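Local atomic coordinates of ESSB (Staphylococcus aureus, PDB entry 4ANN), a protein that is an integral membrane component of the type VII (Ess) secretion system, thought to be required for secretion of EsxA and EsxB. Residues 139-152 against 173-186. Residues are numbered along the deposited sequence; the frame is centred on the assembly and turned at random.
Sequences FLTRYKALVICAFN and FETKVIEAATLDLL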
ATOM      1  N   PHE A 139      -7.849   6.182  -1.729  1.00  9.87           N
ATOM      2  CA  PHE A 139      -7.045   5.712  -0.606  1.00  9.60           C
ATOM      3  C   PHE A 139      -7.970   5.192   0.511  1.00  8.67           C
ATOM      4  O   PHE A 139      -7.749   4.112   1.097  1.00  8.57           O
ATOM      5  CB  PHE A 139      -6.174   6.866  -0.080  1.00 10.72           C
ATOM      6  CG  PHE A 139      -5.310   6.433   1.109  1.00 11.18           C
ATOM      7  CD1 PHE A 139      -4.130   5.764   0.932  1.00 14.21           C
ATOM      8  CD2 PHE A 139      -5.726   6.662   2.422  1.00 14.88           C
ATOM      9  CE1 PHE A 139      -3.301   5.355   1.960  1.00 16.08           C
ATOM     10  CE2 PHE A 139      -4.913   6.251   3.461  1.00 15.54           C
ATOM     11  CZ  PHE A 139      -3.768   5.543   3.279  1.00 17.68           C
ATOM     12  N   LEU A 140      -9.029   5.917   0.802  1.00  8.45           N
ATOM     13  CA  LEU A 140      -9.976   5.488   1.835  1.00  8.02           C
ATOM     14  C   LEU A 140     -10.657   4.200   1.444  1.00  8.13           C
ATOM     15  O   LEU A 140     -10.799   3.319   2.306  1.00  8.01           O
ATOM     16  CB  LEU A 140     -10.981   6.607   2.107  1.00  8.50           C
ATOM     17  CG  LEU A 140     -11.991   6.285   3.178  1.00  8.87           C
ATOM     18  CD1 LEU A 140     -11.280   5.921   4.512  1.00  9.88           C
ATOM     19  CD2 LEU A 140     -12.935   7.478   3.374  1.00 11.72           C
ATOM     20  N   THR A 141     -11.117   4.054   0.203  1.00  8.20           N
ATOM     21  CA  THR A 141     -11.756   2.805  -0.196  1.00  8.55           C
ATOM     22  C   THR A 141     -10.789   1.638  -0.026  1.00  6.86           C
ATOM     23  O   THR A 141     -11.163   0.559   0.439  1.00  7.24           O
ATOM     24  CB  THR A 141     -12.202   2.925  -1.667  1.00  9.91           C
ATOM     25  OG1 THR A 141     -13.241   3.893  -1.720  1.00 15.89           O
ATOM     26  CG2 THR A 141     -12.742   1.621  -2.199  1.00 10.53           C
ATOM     27  N   ARG A 142      -9.549   1.823  -0.480  1.00  7.06           N
ATOM     28  CA  ARG A 142      -8.545   0.751  -0.360  1.00  6.46           C
ATOM     29  C   ARG A 142      -8.249   0.422   1.103  1.00  6.41           C
ATOM     30  O   ARG A 142      -8.106  -0.762   1.475  1.00  6.65           O
ATOM     31  CB  ARG A 142      -7.310   1.135  -1.148  1.00  6.64           C
ATOM     32  CG  ARG A 142      -7.512   1.108  -2.631  1.00  7.55           C
ATOM     33  CD  ARG A 142      -6.351   1.741  -3.410  1.00  9.02           C
ATOM     34  NE  ARG A 142      -6.535   1.458  -4.814  1.00 10.93           N
ATOM     35  CZ  ARG A 142      -6.077   0.392  -5.453  1.00 12.04           C
ATOM     36  NH1 ARG A 142      -5.260  -0.519  -4.900  1.00 10.83           N
ATOM     37  NH2 ARG A 142      -6.378   0.246  -6.716  1.00 17.86           N
ATOM     38  N   TYR A 143      -8.156   1.428   1.967  1.00  6.24           N
ATOM     39  CA  TYR A 143      -7.932   1.186   3.396  1.00  6.13           C
ATOM     40  C   TYR A 143      -9.087   0.392   3.998  1.00  5.81           C
ATOM     41  O   TYR A 143      -8.886  -0.578   4.732  1.00  5.91           O
ATOM     42  CB  TYR A 143      -7.677   2.547   4.062  1.00  7.03           C
ATOM     43  CG  TYR A 143      -7.047   2.521   5.413  1.00  7.22           C
ATOM     44  CD1 TYR A 143      -6.772   1.415   6.202  1.00  8.39           C
ATOM     45  CD2 TYR A 143      -6.670   3.736   5.953  1.00 14.16           C
ATOM     46  CE1 TYR A 143      -6.200   1.527   7.448  1.00  8.35           C
ATOM     47  CE2 TYR A 143      -6.088   3.858   7.205  1.00 15.42           C
ATOM     48  CZ  TYR A 143      -5.823   2.732   7.938  1.00 10.51           C
ATOM     49  OH  TYR A 143      -5.241   2.853   9.196  1.00 12.89           O
ATOM     50  N   LYS A 144     -10.322   0.770   3.665  1.00  6.02           N
ATOM     51  CA  LYS A 144     -11.477   0.040   4.106  1.00  6.26           C
ATOM     52  C   LYS A 144     -11.418  -1.416   3.681  1.00  6.00           C
ATOM     53  O   LYS A 144     -11.733  -2.330   4.451  1.00  5.99           O
ATOM     54  CB  LYS A 144     -12.759   0.693   3.575  1.00  6.67           C
ATOM     55  CG  LYS A 144     -13.098   2.020   4.207  1.00  6.93           C
ATOM     56  CD  LYS A 144     -14.222   2.750   3.521  1.00  7.49           C
ATOM     57  CE  LYS A 144     -14.698   3.941   4.301  1.00  8.20           C
ATOM     58  NZ  LYS A 144     -15.806   4.659   3.577  1.00  9.74           N
ATOM     59  N   ALA A 145     -11.047  -1.639   2.419  1.00  5.81           N
ATOM     60  CA  ALA A 145     -10.954  -2.988   1.903  1.00  5.99           C
ATOM     61  C   ALA A 145      -9.902  -3.803   2.658  1.00  5.47           C
ATOM     62  O   ALA A 145     -10.130  -4.987   2.959  1.00  6.11           O
ATOM     63  CB  ALA A 145     -10.696  -2.991   0.420  1.00  5.94           C
ATOM     64  N   LEU A 146      -8.776  -3.209   2.986  1.00  5.61           N
ATOM     65  CA  LEU A 146      -7.777  -3.889   3.800  1.00  5.46           C
ATOM     66  C   LEU A 146      -8.324  -4.274   5.173  1.00  5.61           C
ATOM     67  O   LEU A 146      -8.084  -5.366   5.681  1.00  6.14           O
ATOM     68  CB  LEU A 146      -6.501  -3.045   3.972  1.00  6.25           C
ATOM     69  CG  LEU A 146      -5.660  -2.835   2.704  1.00  6.37           C
ATOM     70  CD1 LEU A 146      -4.523  -1.880   3.008  1.00  7.85           C
ATOM     71  CD2 LEU A 146      -5.104  -4.106   2.153  1.00  6.92           C
ATOM     72  N   VAL A 147      -9.064  -3.358   5.823  1.00  5.67           N
ATOM     73  CA  VAL A 147      -9.647  -3.659   7.120  1.00  5.76           C
ATOM     74  C   VAL A 147     -10.590  -4.863   7.010  1.00  5.86           C
ATOM     75  O   VAL A 147     -10.570  -5.793   7.816  1.00  6.41           O
ATOM     76  CB  VAL A 147     -10.357  -2.427   7.690  1.00  6.36           C
ATOM     77  CG1 VAL A 147     -11.173  -2.810   8.929  1.00  7.39           C
ATOM     78  CG2 VAL A 147      -9.373  -1.303   8.005  1.00  6.83           C
ATOM     79  N   ILE A 148     -11.477  -4.832   5.998  1.00  6.01           N
ATOM     80  CA  ILE A 148     -12.433  -5.915   5.810  1.00  5.83           C
ATOM     81  C   ILE A 148     -11.712  -7.220   5.595  1.00  5.63           C
ATOM     82  O   ILE A 148     -12.054  -8.257   6.179  1.00  6.32           O
ATOM     83  CB  ILE A 148     -13.386  -5.560   4.639  1.00  6.07           C
ATOM     84  CG1 ILE A 148     -14.290  -4.399   5.044  1.00  7.30           C
ATOM     85  CG2 ILE A 148     -14.163  -6.788   4.190  1.00  6.94           C
ATOM     86  CD1 ILE A 148     -15.080  -3.796   3.919  1.00 10.59           C
ATOM     87  N   CYS A 149     -10.696  -7.218   4.725  1.00  5.54           N
ATOM     88  CA  CYS A 149      -9.930  -8.437   4.457  1.00  5.77           C
ATOM     89  C   CYS A 149      -9.221  -8.959   5.678  1.00  5.94           C
ATOM     90  O   CYS A 149      -9.137 -10.165   5.906  1.00  6.66           O
ATOM     91  CB  CYS A 149      -8.941  -8.191   3.327  1.00  6.15           C
ATOM     92  SG  CYS A 149      -9.698  -7.994   1.699  1.00  6.88           S
ATOM     93  N   ALA A 150      -8.684  -8.056   6.514  1.00  5.93           N
ATOM     94  CA  ALA A 150      -7.974  -8.479   7.716  1.00  6.39           C
ATOM     95  C   ALA A 150      -8.922  -9.223   8.663  1.00  6.17           C
ATOM     96  O   ALA A 150      -8.433 -10.102   9.392  1.00  7.43           O
ATOM     97  CB  ALA A 150      -7.340  -7.291   8.414  1.00  7.07           C
ATOM     98  N   PHE A 151     -10.185  -8.859   8.688  1.00  6.25           N
ATOM     99  CA  PHE A 151     -11.189  -9.450   9.576  1.00  6.76           C
ATOM    100  C   PHE A 151     -11.935 -10.623   8.954  1.00  7.06           C
ATOM    101  O   PHE A 151     -12.660 -11.309   9.669  1.00  9.76           O
ATOM    102  CB  PHE A 151     -12.122  -8.388  10.136  1.00  7.56           C
ATOM    103  CG  PHE A 151     -11.505  -7.663  11.299  1.00  7.47           C
ATOM    104  CD1 PHE A 151     -11.655  -8.149  12.573  1.00  9.97           C
ATOM    105  CD2 PHE A 151     -10.771  -6.509  11.115  1.00  8.09           C
ATOM    106  CE1 PHE A 151     -11.104  -7.492  13.665  1.00 11.31           C
ATOM    107  CE2 PHE A 151     -10.240  -5.838  12.199  1.00  8.63           C
ATOM    108  CZ  PHE A 151     -10.396  -6.317  13.461  1.00 10.03           C
ATOM    109  N   ASN A 152     -11.735 -10.923   7.674  1.00  6.83           N
ATOM    110  CA  ASN A 152     -12.396 -12.082   7.066  1.00  7.41           C
ATOM    111  C   ASN A 152     -11.500 -12.548   5.931  1.00  6.44           C
ATOM    112  O   ASN A 152     -11.483 -11.946   4.846  1.00  6.55           O
ATOM    113  CB  ASN A 152     -13.792 -11.728   6.586  1.00  9.14           C
ATOM    114  CG  ASN A 152     -14.513 -12.939   6.000  1.00 10.36           C
ATOM    115  OD1 ASN A 152     -13.925 -13.947   5.702  1.00 11.78           O
ATOM    116  ND2 ASN A 152     -15.800 -12.740   5.777  1.00 15.87           N
ATOM    117  N   PHE A 173     -20.074  -5.422  11.094  1.00 14.23           N
ATOM    118  CA  PHE A 173     -18.756  -4.793  11.154  1.00 13.09           C
ATOM    119  C   PHE A 173     -18.349  -4.197   9.811  1.00 10.59           C
ATOM    120  O   PHE A 173     -17.882  -3.083   9.715  1.00 10.59           O
ATOM    121  CB  PHE A 173     -17.745  -5.831  11.588  1.00 13.51           C
ATOM    122  CG  PHE A 173     -16.305  -5.351  11.587  1.00 13.14           C
ATOM    123  CD1 PHE A 173     -15.754  -4.624  12.616  1.00 15.65           C
ATOM    124  CD2 PHE A 173     -15.461  -5.638  10.554  1.00 12.69           C
ATOM    125  CE1 PHE A 173     -14.469  -4.185  12.613  1.00 17.27           C
ATOM    126  CE2 PHE A 173     -14.154  -5.213  10.518  1.00 13.64           C
ATOM    127  CZ  PHE A 173     -13.647  -4.488  11.553  1.00 15.42           C
ATOM    128  N   GLU A 174     -18.566  -4.899   8.746  1.00 10.23           N
ATOM    129  CA  GLU A 174     -18.180  -4.545   7.409  1.00  8.80           C
ATOM    130  C   GLU A 174     -18.982  -3.342   7.018  1.00  8.83           C
ATOM    131  O   GLU A 174     -18.428  -2.401   6.401  1.00  9.05           O
ATOM    132  CB  GLU A 174     -18.303  -5.681   6.378  1.00  8.68           C
ATOM    133  CG  GLU A 174     -17.318  -6.779   6.645  1.00  9.03           C
ATOM    134  CD  GLU A 174     -17.483  -8.023   5.825  1.00  8.92           C
ATOM    135  OE1 GLU A 174     -18.545  -8.217   5.222  1.00 11.21           O
ATOM    136  OE2 GLU A 174     -16.531  -8.857   5.853  1.00  8.86           O
ATOM    137  N   THR A 175     -20.269  -3.292   7.326  1.00  9.95           N
ATOM    138  CA  THR A 175     -21.059  -2.073   7.013  1.00 11.37           C
ATOM    139  C   THR A 175     -20.497  -0.849   7.710  1.00  9.82           C
ATOM    140  O   THR A 175     -20.447   0.223   7.134  1.00 11.21           O
ATOM    141  CB  THR A 175     -22.517  -2.331   7.401  1.00 13.21           C
ATOM    142  OG1 THR A 175     -22.988  -3.352   6.567  1.00 16.23           O
ATOM    143  CG2 THR A 175     -23.375  -1.061   7.227  1.00 20.70           C
ATOM    144  N   LYS A 176     -20.134  -0.982   8.993  1.00 10.62           N
ATOM    145  CA  LYS A 176     -19.610   0.159   9.726  1.00 11.05           C
ATOM    146  C   LYS A 176     -18.318   0.660   9.095  1.00  9.92           C
ATOM    147  O   LYS A 176     -18.067   1.861   9.000  1.00 11.88           O
ATOM    148  CB  LYS A 176     -19.387  -0.115  11.199  1.00 14.06           C
ATOM    149  CG  LYS A 176     -20.693  -0.250  12.012  1.00 23.24           C
ATOM    150  N   VAL A 177     -17.436  -0.283   8.659  1.00  8.62           N
ATOM    151  CA  VAL A 177     -16.214   0.118   7.992  1.00  8.04           C
ATOM    152  C   VAL A 177     -16.549   0.876   6.710  1.00  7.90           C
ATOM    153  O   VAL A 177     -16.005   1.944   6.436  1.00  8.89           O
ATOM    154  CB  VAL A 177     -15.344  -1.133   7.706  1.00  7.90           C
ATOM    155  CG1 VAL A 177     -14.190  -0.767   6.801  1.00  8.31           C
ATOM    156  CG2 VAL A 177     -14.832  -1.722   9.009  1.00  9.72           C
ATOM    157  N   ILE A 178     -17.438   0.344   5.900  1.00  7.81           N
ATOM    158  CA  ILE A 178     -17.801   0.901   4.631  1.00  8.49           C
ATOM    159  C   ILE A 178     -18.391   2.280   4.774  1.00  9.26           C
ATOM    160  O   ILE A 178     -18.146   3.164   3.922  1.00 10.46           O
ATOM    161  CB  ILE A 178     -18.742  -0.054   3.881  1.00  8.74           C
ATOM    162  CG1 ILE A 178     -17.930  -1.269   3.375  1.00  9.07           C
ATOM    163  CG2 ILE A 178     -19.472   0.651   2.747  1.00 10.26           C
ATOM    164  CD1 ILE A 178     -18.779  -2.422   2.900  1.00 11.21           C
ATOM    165  N   GLU A 179     -19.165   2.482   5.819  0.70 10.18           N
ATOM    166  CA  GLU A 179     -19.860   3.745   6.011  0.70 12.44           C
ATOM    167  C   GLU A 179     -18.975   4.819   6.610  0.70 13.33           C
ATOM    168  O   GLU A 179     -19.412   5.990   6.614  0.70 15.55           O
ATOM    169  CB  GLU A 179     -21.120   3.518   6.828  0.70 14.92           C
ATOM    170  CG  GLU A 179     -22.158   2.772   5.970  0.70 18.07           C
ATOM    171  CD  GLU A 179     -23.471   2.791   6.735  0.70 19.38           C
ATOM    172  OE1 GLU A 179     -23.383   3.333   7.859  0.70 28.98           O
ATOM    173  OE2 GLU A 179     -24.370   2.246   6.126  0.70 22.37           O
ATOM    174  N   ALA A 180     -17.812   4.513   7.145  1.00 12.25           N
ATOM    175  CA  ALA A 180     -16.968   5.565   7.757  1.00 12.20           C
ATOM    176  C   ALA A 180     -16.737   6.665   6.786  1.00 12.69           C
ATOM    177  O   ALA A 180     -16.292   6.442   5.648  1.00 13.18           O
ATOM    178  CB  ALA A 180     -15.638   4.988   8.214  1.00 12.91           C
ATOM    179  N   ALA A 181     -17.061   7.898   7.140  1.00 13.14           N
ATOM    180  CA  ALA A 181     -17.219   8.901   6.111  1.00 14.53           C
ATOM    181  C   ALA A 181     -15.883   9.428   5.621  1.00 14.85           C
ATOM    182  O   ALA A 181     -15.885   9.880   4.497  1.00 21.66           O
ATOM    183  CB  ALA A 181     -18.082  10.062   6.575  1.00 15.90           C
ATOM    184  N   THR A 182     -14.903   9.412   6.506  1.00 13.16           N
ATOM    185  CA  THR A 182     -13.595   9.995   6.221  1.00 13.86           C
ATOM    186  C   THR A 182     -12.529   9.086   6.838  1.00 12.67           C
ATOM    187  O   THR A 182     -12.797   8.217   7.661  1.00 11.61           O
ATOM    188  CB  THR A 182     -13.360  11.386   6.775  1.00 16.64           C
ATOM    189  OG1 THR A 182     -13.401  11.232   8.178  1.00 17.62           O
ATOM    190  CG2 THR A 182     -14.463  12.375   6.384  1.00 21.22           C
ATOM    191  N   LEU A 183     -11.286   9.356   6.449  1.00 13.87           N
ATOM    192  CA  LEU A 183     -10.166   8.656   7.021  1.00 14.05           C
ATOM    193  C   LEU A 183     -10.092   8.800   8.514  1.00 13.57           C
ATOM    194  O   LEU A 183      -9.903   7.829   9.270  1.00 13.27           O
ATOM    195  CB  LEU A 183      -8.913   9.166   6.324  1.00 16.55           C
ATOM    196  CG  LEU A 183      -7.595   8.606   6.707  1.00 19.05           C
ATOM    197  CD1 LEU A 183      -7.554   7.119   6.517  1.00 21.50           C
ATOM    198  CD2 LEU A 183      -6.417   9.183   5.881  1.00 23.46           C
ATOM    199  N   ASP A 184     -10.262  10.025   9.022  1.00 13.83           N
ATOM    200  CA  ASP A 184     -10.257  10.208  10.458  1.00 14.57           C
ATOM    201  C   ASP A 184     -11.338   9.414  11.170  1.00 12.84           C
ATOM    202  O   ASP A 184     -11.106   8.895  12.257  1.00 13.57           O
ATOM    203  CB  ASP A 184     -10.447  11.689  10.854  1.00 20.87           C
ATOM    204  CG  ASP A 184      -9.145  12.466  10.594  1.00 26.27           C
ATOM    205  OD1 ASP A 184      -8.081  11.822  10.442  1.00 29.30           O
ATOM    206  OD2 ASP A 184      -9.166  13.703  10.487  1.00 30.78           O
ATOM    207  N   LEU A 185     -12.527   9.273  10.670  1.00 12.38           N
ATOM    208  CA  LEU A 185     -13.636   8.538  11.232  1.00 12.59           C
ATOM    209  C   LEU A 185     -13.344   7.053  11.085  1.00 11.10           C
ATOM    210  O   LEU A 185     -13.741   6.312  11.994  1.00 12.40           O
ATOM    211  CB  LEU A 185     -15.003   8.920  10.661  1.00 13.46           C
ATOM    212  CG  LEU A 185     -15.485  10.334  11.038  1.00 16.41           C
ATOM    213  CD1 LEU A 185     -16.603  10.805  10.146  1.00 18.11           C
ATOM    214  CD2 LEU A 185     -15.873  10.343  12.498  1.00 20.01           C
ATOM    215  N   LEU A 186     -12.678   6.582  10.055  1.00 10.70           N
ATOM    216  CA  LEU A 186     -12.267   5.177  10.022  1.00 10.30           C
ATOM    217  C   LEU A 186     -11.281   4.906  11.145  1.00  9.93           C
ATOM    218  O   LEU A 186     -11.408   3.890  11.850  1.00 10.34           O
ATOM    219  CB  LEU A 186     -11.656   4.799   8.666  1.00 10.27           C
ATOM    220  CG  LEU A 186     -11.181   3.385   8.545  1.00 10.68           C
ATOM    221  CD1 LEU A 186     -12.303   2.368   8.783  1.00 11.20           C
ATOM    222  CD2 LEU A 186     -10.546   3.136   7.172  1.00 11.37           C
TER
HETATM  223  O   HOH W   1     -14.510  -8.399   7.625  1.00  8.36           O
HETATM  224  O   HOH W   2     -17.608 -11.151   6.781  0.55 11.86           O
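Val177 CG2 meets Val147 CG1 at 3.8 Å in the apolar centre of a nearly antiparallel helix pair, 139-151 against 173-179, whose axes come within 9.5 Å at 164°. The pair belongs to the helical C-terminal part of the cytoplasmic, probably kinase-related YukC-family domain. Ile148 sends CD1 onto Ile178 CG1, while Phe173 turns its edge, CZ leading, to the face of Phe151 in an edge-to-face pair with planes at 50°. Lys83 makes a cation-pi contact with Phe151.

Beyond the loop at 180-182, the chain enters helix 183-192, N-capped by Thr182. Leu186 lays CD2 over one face of Tyr143, 4.2 Å from the ring centroid, and Leu183 CD1 comes to that ring's edge, 3.5 Å from Tyr143 CD2. Tyr143 OH is hydrogen-bonded to Leu87 O.

At one polar edge, one water donates to Glu174 OE2 and Ile148 O; another donates to OE2 and accepts from Asn152 ND2. Gln155 and His168 hydrogen-bond OE2 and OE1, Lys154 N Asn152 OD1. At the other, Lys144, CG anti to its carbonyl carbon and the chain extended beyond, runs alongside Val177. NZ donates to Ala180 O in the carbonyl plane and, also at 2.8 Å, to Ile178 O from 49° above its plane.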